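Local coordinates for protein molybdopterin synthase catalytic subunit (Homo sapiens, PDB 5MPO) that catalyses the conversion of precursor Z into molybdopterin, transferring two sulfur atoms from its thiocarboxylated sulfur carrier partner to form the dithiolene group, at residues S18-I22 / C82-R86; V21-T25 / A74-R79; V91-F97 / I110-S116. All blocks are in the same frame, centred on the assembly; numbering follows the deposited sequence.

In the fold
All three contacts belong to one mixed four-stranded sheet and helix 73-88 on one of its faces. Contacts 1 and 2, with centres about 10 Å apart, are successive parts of one interface: strand 20-25 against helix 73-88, sharing Val21 and Ile22. Contact 3 joins the neighbouring strand 91-99 to strand 108-116 inside the sheet, its centre about 8 Å from contact 1 and about 12 Å from contact 2. Strands 20-25 and 91-99 are tied by Val21 N to Ile94 O (2.8 Å) and Val21 O to Val96 N (2.8 Å). Contact 3 lies nearest the predicted substrate-binding residues: the side chains of Ser116 and His118, and of Ile110 and Lys134, are each about 6 Å apart.

Contact 1: residues S18-I22 / C82-R86; sequences SKDVI and CSDIR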
loop_
_atom_site.group_PDB
_atom_site.type_symbol
_atom_site.label_atom_id
_atom_site.label_comp_id
_atom_site.label_asym_id
_atom_site.label_seq_id
_atom_site.Cartn_x
_atom_site.Cartn_y
_atom_site.Cartn_z
ATOM N N SER C 18 -13.138 4.494 15.888
ATOM C CA SER C 18 -12.049 4.800 14.960
ATOM C C SER C 18 -10.814 5.238 15.699
ATOM O O SER C 18 -10.920 6.044 16.624
ATOM C CB SER C 18 -12.466 5.919 14.036
ATOM O OG SER C 18 -13.303 5.378 13.066
ATOM N N LYS C 19 -9.656 4.782 15.234
ATOM C CA LYS C 19 -8.371 5.052 15.900
ATOM C C LYS C 19 -7.393 5.696 14.941
ATOM O O LYS C 19 -7.341 5.312 13.749
ATOM C CB LYS C 19 -7.708 3.792 16.414
ATOM C CG LYS C 19 -8.597 2.912 17.257
ATOM C CD LYS C 19 -7.874 1.657 17.750
ATOM C CE LYS C 19 -7.841 0.565 16.676
ATOM N NZ LYS C 19 -6.879 -0.537 16.948
ATOM N N ASP C 20 -6.644 6.677 15.465
ATOM C CA ASP C 20 -5.486 7.260 14.833
ATOM C C ASP C 20 -4.324 6.878 15.772
ATOM O O ASP C 20 -4.220 7.430 16.822
ATOM C CB ASP C 20 -5.616 8.782 14.785
ATOM C CG ASP C 20 -6.638 9.289 13.762
ATOM O OD1 ASP C 20 -6.885 8.661 12.719
ATOM O OD2 ASP C 20 -7.192 10.371 13.955
ATOM N N VAL C 21 -3.467 5.941 15.399
ATOM C CA VAL C 21 -2.370 5.465 16.250
ATOM C C VAL C 21 -1.071 6.021 15.669
ATOM O O VAL C 21 -0.676 5.689 14.545
ATOM C CB VAL C 21 -2.301 3.932 16.222
ATOM C CG1 VAL C 21 -1.198 3.397 17.127
ATOM C CG2 VAL C 21 -3.661 3.335 16.593
ATOM N N ILE C 22 -0.421 6.883 16.438
ATOM C CA ILE C 22 0.720 7.633 15.994
ATOM C C ILE C 22 1.854 7.425 16.974
ATOM O O ILE C 22 1.708 7.692 18.164
ATOM C CB ILE C 22 0.395 9.131 15.959
ATOM C CG1 ILE C 22 -0.806 9.352 15.050
ATOM C CG2 ILE C 22 1.619 9.919 15.441
ATOM C CD1 ILE C 22 -1.329 10.744 15.025
ATOM N N CYS C 82 -4.103 12.807 9.671
ATOM C CA CYS C 82 -5.200 11.859 10.005
ATOM C C CYS C 82 -6.588 12.463 9.801
ATOM O O CYS C 82 -7.500 11.884 9.181
ATOM C CB CYS C 82 -5.038 11.314 11.404
ATOM S SG CYS C 82 -3.615 10.180 11.460
ATOM N N SER C 83 -6.699 13.678 10.265
ATOM C CA SER C 83 -7.952 14.366 10.320
ATOM C C SER C 83 -8.367 14.791 8.895
ATOM O O SER C 83 -9.511 14.719 8.494
ATOM C CB SER C 83 -7.753 15.536 11.313
ATOM O OG SER C 83 -8.843 16.405 11.301
ATOM N N ASP C 84 -7.417 15.232 8.102
ATOM C CA ASP C 84 -7.721 15.588 6.743
ATOM C C ASP C 84 -8.099 14.359 5.914
ATOM O O ASP C 84 -9.013 14.407 5.110
ATOM C CB ASP C 84 -6.525 16.307 6.171
ATOM C CG ASP C 84 -6.384 17.761 6.763
ATOM O OD1 ASP C 84 -7.371 18.353 7.297
ATOM O OD2 ASP C 84 -5.296 18.319 6.662
ATOM N N ILE C 85 -7.400 13.268 6.123
ATOM C CA ILE C 85 -7.745 12.030 5.498
ATOM C C ILE C 85 -9.190 11.668 5.797
ATOM O O ILE C 85 -9.926 11.348 4.883
ATOM C CB ILE C 85 -6.830 10.884 5.931
ATOM C CG1 ILE C 85 -5.487 10.991 5.195
ATOM C CG2 ILE C 85 -7.467 9.544 5.642
ATOM C CD1 ILE C 85 -4.452 10.022 5.691
ATOM N N ARG C 86 -9.607 11.775 7.042
ATOM C CA ARG C 86 -11.000 11.439 7.382
ATOM C C ARG C 86 -12.033 12.467 6.853
ATOM O O ARG C 86 -13.213 12.196 6.843
ATOM C CB ARG C 86 -11.154 11.288 8.886
ATOM C CG ARG C 86 -10.396 10.131 9.454
ATOM C CD ARG C 86 -10.427 10.155 10.978
ATOM N NE ARG C 86 -9.531 9.127 11.547
ATOM C CZ ARG C 86 -9.750 7.816 11.552
ATOM N NH1 ARG C 86 -10.852 7.306 11.062
ATOM N NH2 ARG C 86 -8.858 6.994 12.089
#
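A salt bridge between Arg86 on the helix and Asp20 on the strand dominates this contact. Asp20 OD1 accepts two hydrogen bonds from the same guanidinium, from Arg86 NH2 at 2.7 Å and from Arg86 NE at 2.9 Å, so a single carboxylate oxygen receives both donors near the plane of the group. Arginine suits the place because its long, largely extended chain can carry several donors from the helix to the strand. Its remaining nitrogen, NH1, donates to the backbone oxygen of Lys92. Lys19 O also lies at the guanidinium edge, 2.8 Å from Arg86 NH2, but the angle there is too poor for a hydrogen bond. Ser18 CB packs 3.7 Å from Arg86 NH1, while the side chain of Lys19 starts away from the helix and its NZ bonds to Leu37 O.

Further along, the contact becomes less polar. Asp20 OD2 rests 3.5 Å from Cys82 CB, where the CA atoms of these two residues are 6.7 Å apart, and Ile22 CD1 meets Cys82 SG at 4.3 Å. The small, weakly polar cysteine fits between charged and aliphatic neighbours. The alternation of strand side chains puts Asp20 and Ile22 toward the helix and Val21 away from it.

In this ordinary alpha/beta packing, salt-bridged at its partly exposed end, strand and helix segments run nearly antiparallel, at 153°, with axes 10.9 Å apart. Strand 20-25, outermost within this chain, is hydrogen-bonded to strand 91-99, whose Ile94 packs against Asp20, Cys82 and Arg86; from the helix, Ile85 turns to Ala125, Tyr128 and Ala129 of helix 119-136.

Contact 2: residues V21-T25 / A74-R79; sequences VINFT and AENEVR
Residues 21-25 form an extended strand, and 74-79 a regular helix with Val78 N bonded to Ala74 O (3.0 Å) and Arg79 N to Glu75 O (2.9 Å). Their axes approach to 9.2 Å with 153° between their N-to-C directions, nearly antiparallel, with Ile22 and Glu75 nearest, CA to CA 7.1 Å. Val21 faces away from the helix layer. Ile22 (chi1 m, chi2 t) points toward the helix: CD1 lies 3.8 Å from Val78 CG1 and 3.5 Å from Arg79 CG, and CG2 3.9 Å from Glu75 CG, so its branched chain meets both valine and the aliphatic stems of charged residues. Arg79 NH2 bonds to Asn76 OD1 (2.8 Å) along the helix. Asn23 turns away. Phe24 (chi1 m, chi2 79°) places CZ 3.8 Å from Ala74 CB and 4.1 Å from Val78 CG2, which lies at the ring edge; small alanine accommodates the bulky ring. Such alternation is ordinary alpha/beta packing, on one face of the MoaE alpha/beta-hammerhead fold's mixed sheet; helix 31-38 covers the other.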
loop_
_atom_site.group_PDB
_atom_site.type_symbol
_atom_site.label_atom_id
_atom_site.label_comp_id
_atom_site.label_asym_id
_atom_site.label_seq_id
_atom_site.Cartn_x
_atom_site.Cartn_y
_atom_site.Cartn_z
ATOM N N VAL C 21 -3.467 5.941 15.399
ATOM C CA VAL C 21 -2.370 5.465 16.250
ATOM C C VAL C 21 -1.071 6.021 15.669
ATOM O O VAL C 21 -0.676 5.689 14.545
ATOM C CB VAL C 21 -2.301 3.932 16.222
ATOM C CG1 VAL C 21 -1.198 3.397 17.127
ATOM C CG2 VAL C 21 -3.661 3.335 16.593
ATOM N N ILE C 22 -0.421 6.883 16.438
ATOM C CA ILE C 22 0.720 7.633 15.994
ATOM C C ILE C 22 1.854 7.425 16.974
ATOM O O ILE C 22 1.708 7.692 18.164
ATOM C CB ILE C 22 0.395 9.131 15.959
ATOM C CG1 ILE C 22 -0.806 9.352 15.050
ATOM C CG2 ILE C 22 1.619 9.919 15.441
ATOM C CD1 ILE C 22 -1.329 10.744 15.025
ATOM N N ASN C 23 2.997 7.015 16.456
ATOM C CA ASN C 23 4.115 6.729 17.265
ATOM C C ASN C 23 5.428 7.046 16.607
ATOM O O ASN C 23 5.741 6.526 15.526
ATOM C CB ASN C 23 4.097 5.261 17.622
ATOM C CG ASN C 23 5.103 4.926 18.694
ATOM O OD1 ASN C 23 5.683 5.800 19.278
ATOM N ND2 ASN C 23 5.305 3.655 18.942
ATOM N N PHE C 24 6.199 7.891 17.289
ATOM C CA PHE C 24 7.617 8.088 17.005
ATOM C C PHE C 24 8.469 7.344 18.004
ATOM O O PHE C 24 8.171 7.353 19.193
ATOM C CB PHE C 24 7.903 9.559 17.024
ATOM C CG PHE C 24 7.276 10.279 15.880
ATOM C CD1 PHE C 24 5.936 10.594 15.907
ATOM C CD2 PHE C 24 8.020 10.597 14.752
ATOM C CE1 PHE C 24 5.344 11.269 14.849
ATOM C CE2 PHE C 24 7.455 11.268 13.684
ATOM C CZ PHE C 24 6.108 11.591 13.722
ATOM N N THR C 25 9.512 6.656 17.546
ATOM C CA THR C 25 10.166 5.664 18.415
ATOM C C THR C 25 11.533 5.271 17.902
ATOM O O THR C 25 11.787 5.347 16.703
ATOM C CB THR C 25 9.284 4.431 18.531
ATOM O OG1 THR C 25 9.927 3.459 19.327
ATOM C CG2 THR C 25 9.035 3.793 17.166
ATOM N N ALA C 74 5.753 17.154 15.177
ATOM C CA ALA C 74 5.640 16.129 14.146
ATOM C C ALA C 74 4.457 15.244 14.437
ATOM O O ALA C 74 3.730 14.864 13.528
ATOM C CB ALA C 74 6.883 15.294 14.091
ATOM N N GLU C 75 4.247 14.973 15.714
ATOM C CA GLU C 75 3.021 14.326 16.161
ATOM C C GLU C 75 1.749 15.082 15.795
ATOM O O GLU C 75 0.820 14.513 15.189
ATOM C CB GLU C 75 3.047 14.081 17.634
ATOM C CG GLU C 75 2.274 12.831 18.003
ATOM C CD GLU C 75 2.786 12.220 19.280
ATOM O OE1 GLU C 75 1.951 11.595 19.987
ATOM O OE2 GLU C 75 4.018 12.379 19.547
ATOM N N ASN C 76 1.717 16.366 16.125
ATOM C CA ASN C 76 0.540 17.151 15.831
ATOM C C ASN C 76 0.284 17.166 14.311
ATOM O O ASN C 76 -0.905 17.115 13.875
ATOM C CB ASN C 76 0.647 18.569 16.369
ATOM C CG ASN C 76 -0.712 19.271 16.432
ATOM O OD1 ASN C 76 -1.665 18.730 17.003
ATOM N ND2 ASN C 76 -0.815 20.483 15.847
ATOM N N GLU C 77 1.367 17.202 13.527
ATOM C CA GLU C 77 1.243 17.401 12.085
ATOM C C GLU C 77 0.710 16.129 11.456
ATOM O O GLU C 77 -0.149 16.173 10.597
ATOM C CB GLU C 77 2.538 17.840 11.398
ATOM C CG GLU C 77 2.884 19.315 11.533
ATOM C CD GLU C 77 1.916 20.310 10.950
ATOM O OE1 GLU C 77 1.666 20.310 9.728
ATOM O OE2 GLU C 77 1.470 21.193 11.720
ATOM N N VAL C 78 1.143 15.004 11.968
ATOM C CA VAL C 78 0.530 13.748 11.611
ATOM C C VAL C 78 -0.955 13.669 12.063
ATOM O O VAL C 78 -1.777 13.194 11.290
ATOM C CB VAL C 78 1.329 12.575 12.144
ATOM C CG1 VAL C 78 0.617 11.243 11.846
ATOM C CG2 VAL C 78 2.741 12.572 11.535
ATOM N N ARG C 79 -1.316 14.194 13.232
ATOM C CA ARG C 79 -2.722 14.231 13.617
ATOM C C ARG C 79 -3.518 15.034 12.611
ATOM O O ARG C 79 -4.672 14.743 12.370
ATOM C CB ARG C 79 -2.968 14.783 15.061
ATOM C CG ARG C 79 -2.515 13.816 16.168
ATOM C CD ARG C 79 -2.858 14.192 17.622
ATOM N NE ARG C 79 -2.241 15.479 18.002
ATOM C CZ ARG C 79 -1.126 15.663 18.739
ATOM N NH1 ARG C 79 -0.441 14.642 19.265
ATOM N NH2 ARG C 79 -0.678 16.906 18.950
#

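Contact 3: residues V91-F97 / I110-S116; sequences VKHIAVF and IIIAVSS
At the apolar centre Ile94, Val96, Ile112 and Val114 cover one face of two antiparallel segments; the axes of segments 93-97 and 110-116 lie 4.8 Å apart, with 177° between their N-to-C directions. Ile94 pairs with Val114 and Val96 with Ile112 as non-hydrogen-bonded pairs, CA to CA 4.6 Å in both. Ile94 CG2 is 4.4 Å from Val114 CG2, and Val96 CG1 4.2 Å from Ile112 CG1. Beta-branched residues suit the extended backbone and fill the layer facing helices 73-88 and 119-136. Val91 CG1 adds a close 3.4 Å contact with Val114 CG1.

The other face carries Ala95 opposite Ala113 (CB to CB 4.4 Å) and Phe97 opposite Ile111, both hydrogen-bonded pairs with CA atoms 5.2 Å apart. The small Ala95 lets helix 31-38 approach, touching Val34 and Val38; Phe97 (chi1 m) packs on Leu37.

Reciprocal backbone bonds set the register: Ala95 N to Ala113 O 2.9 Å, Ala113 N to Ala95 O 3.0 Å, Phe97 N to Ile111 O 2.8 Å and Ile111 N to Phe97 O 2.9 Å. Toward the polar edge, Ser115 N donates to His93 O (3.0 Å). The chain turns at Lys92 (phi/psi -96/-73), whose N reaches Ser115 O at 2.7 Å, while His93 N bonds to Ser115 OG (3.3 Å; Ser115 chi1 p). Ser115 OG also bonds to Val38 O; His93 ND1 accepts from Lys19 N, and NE2 bonds to Glu16 OE2.

The chemistry implies a sheet interior fixed by main-chain bonding and covered by apolar side chains on both faces, with Ser115 OG and His93 ND1 meeting backbone groups where the ladder ends.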
loop_
_atom_site.group_PDB
_atom_site.type_symbol
_atom_site.label_atom_id
_atom_site.label_comp_id
_atom_site.label_asym_id
_atom_site.label_seq_id
_atom_site.Cartn_x
_atom_site.Cartn_y
_atom_site.Cartn_z
ATOM N N VAL C 91 -12.265 5.972 5.825
ATOM C CA VAL C 91 -11.324 5.037 6.440
ATOM C C VAL C 91 -11.757 4.713 7.867
ATOM O O VAL C 91 -12.419 5.510 8.509
ATOM C CB VAL C 91 -9.861 5.585 6.407
ATOM C CG1 VAL C 91 -9.462 5.921 4.980
ATOM C CG2 VAL C 91 -9.665 6.801 7.337
ATOM N N LYS C 92 -11.306 3.584 8.392
ATOM C CA LYS C 92 -11.605 3.250 9.755
ATOM C C LYS C 92 -10.467 3.674 10.688
ATOM O O LYS C 92 -10.627 4.650 11.398
ATOM C CB LYS C 92 -11.902 1.761 9.880
ATOM C CG LYS C 92 -12.389 1.352 11.255
ATOM C CD LYS C 92 -13.602 2.186 11.656
ATOM C CE LYS C 92 -14.305 1.634 12.878
ATOM N NZ LYS C 92 -15.329 2.609 13.336
ATOM N N HIS C 93 -9.343 2.950 10.631
ATOM C CA HIS C 93 -8.134 3.157 11.424
ATOM C C HIS C 93 -6.899 3.617 10.549
ATOM O O HIS C 93 -6.692 3.155 9.416
ATOM C CB HIS C 93 -7.693 1.848 12.139
ATOM C CG HIS C 93 -8.763 1.182 12.939
ATOM N ND1 HIS C 93 -9.513 1.839 13.888
ATOM C CD2 HIS C 93 -9.188 -0.107 12.946
ATOM C CE1 HIS C 93 -10.376 0.994 14.418
ATOM N NE2 HIS C 93 -10.184 -0.198 13.870
ATOM N N ILE C 94 -6.066 4.471 11.130
ATOM C CA ILE C 94 -4.813 4.964 10.526
ATOM C C ILE C 94 -3.714 4.735 11.603
ATOM O O ILE C 94 -3.919 5.010 12.834
ATOM C CB ILE C 94 -4.957 6.456 10.223
ATOM C CG1 ILE C 94 -6.242 6.762 9.443
ATOM C CG2 ILE C 94 -3.704 6.990 9.630
ATOM C CD1 ILE C 94 -6.512 8.245 9.248
ATOM N N ALA C 95 -2.623 4.113 11.185
ATOM C CA ALA C 95 -1.482 3.937 12.028
ATOM C C ALA C 95 -0.331 4.582 11.296
ATOM O O ALA C 95 -0.199 4.377 10.094
ATOM C CB ALA C 95 -1.202 2.481 12.245
ATOM N N VAL C 96 0.455 5.402 11.998
ATOM C CA VAL C 96 1.688 6.007 11.442
ATOM C C VAL C 96 2.830 5.860 12.416
ATOM O O VAL C 96 2.803 6.445 13.485
ATOM C CB VAL C 96 1.561 7.487 11.127
ATOM C CG1 VAL C 96 2.911 8.013 10.606
ATOM C CG2 VAL C 96 0.400 7.746 10.154
ATOM N N PHE C 97 3.821 5.064 12.027
ATOM C CA PHE C 97 4.921 4.721 12.894
ATOM C C PHE C 97 6.162 5.207 12.247
ATOM O O PHE C 97 6.460 4.801 11.122
ATOM C CB PHE C 97 4.980 3.228 13.115
ATOM C CG PHE C 97 4.097 2.760 14.212
ATOM C CD1 PHE C 97 2.745 2.902 14.113
ATOM C CD2 PHE C 97 4.618 2.213 15.351
ATOM C CE1 PHE C 97 1.891 2.494 15.139
ATOM C CE2 PHE C 97 3.782 1.801 16.395
ATOM C CZ PHE C 97 2.400 1.943 16.291
ATOM N N ILE C 110 9.649 4.078 8.373
ATOM C CA ILE C 110 8.261 4.516 8.439
ATOM C C ILE C 110 7.365 3.349 8.051
ATOM O O ILE C 110 7.716 2.552 7.185
ATOM C CB ILE C 110 7.971 5.795 7.570
ATOM C CG1 ILE C 110 6.511 6.161 7.651
ATOM C CG2 ILE C 110 8.300 5.614 6.121
ATOM C CD1 ILE C 110 6.196 7.618 7.479
ATOM N N ILE C 111 6.219 3.246 8.708
ATOM C CA ILE C 111 5.206 2.307 8.291
ATOM C C ILE C 111 3.950 3.076 8.526
ATOM O O ILE C 111 3.688 3.567 9.637
ATOM C CB ILE C 111 5.211 0.999 9.107
ATOM C CG1 ILE C 111 6.481 0.192 8.893
ATOM C CG2 ILE C 111 4.052 0.081 8.773
ATOM C CD1 ILE C 111 6.554 -0.998 9.848
ATOM N N ILE C 112 3.174 3.174 7.454
ATOM C CA ILE C 112 1.831 3.739 7.445
ATOM C C ILE C 112 0.870 2.650 7.003
ATOM O O ILE C 112 1.136 1.908 6.035
ATOM C CB ILE C 112 1.742 4.905 6.463
ATOM C CG1 ILE C 112 2.672 6.041 6.895
ATOM C CG2 ILE C 112 0.328 5.437 6.438
ATOM C CD1 ILE C 112 2.997 7.062 5.823
ATOM N N ALA C 113 -0.227 2.552 7.719
ATOM C CA ALA C 113 -1.275 1.638 7.395
ATOM C C ALA C 113 -2.649 2.332 7.531
ATOM O O ALA C 113 -2.857 3.100 8.459
ATOM C CB ALA C 113 -1.185 0.439 8.321
ATOM N N VAL C 114 -3.577 2.007 6.626
ATOM C CA VAL C 114 -4.963 2.467 6.667
ATOM C C VAL C 114 -5.890 1.333 6.354
ATOM O O VAL C 114 -5.639 0.617 5.386
ATOM C CB VAL C 114 -5.235 3.590 5.616
ATOM C CG1 VAL C 114 -6.675 4.087 5.741
ATOM C CG2 VAL C 114 -4.274 4.753 5.828
ATOM N N SER C 115 -6.960 1.188 7.143
ATOM C CA SER C 115 -8.052 0.207 6.852
ATOM C C SER C 115 -9.336 0.901 6.460
ATOM O O SER C 115 -9.655 1.944 6.980
ATOM C CB SER C 115 -8.354 -0.701 8.064
ATOM O OG SER C 115 -8.696 0.072 9.224
ATOM N N SER C 116 -10.092 0.313 5.559
ATOM C CA SER C 116 -11.431 0.829 5.210
ATOM C C SER C 116 -12.287 -0.320 4.654
ATOM O O SER C 116 -11.790 -1.405 4.401
ATOM C CB SER C 116 -11.330 1.928 4.149
ATOM O OG SER C 116 -10.643 1.419 3.018
#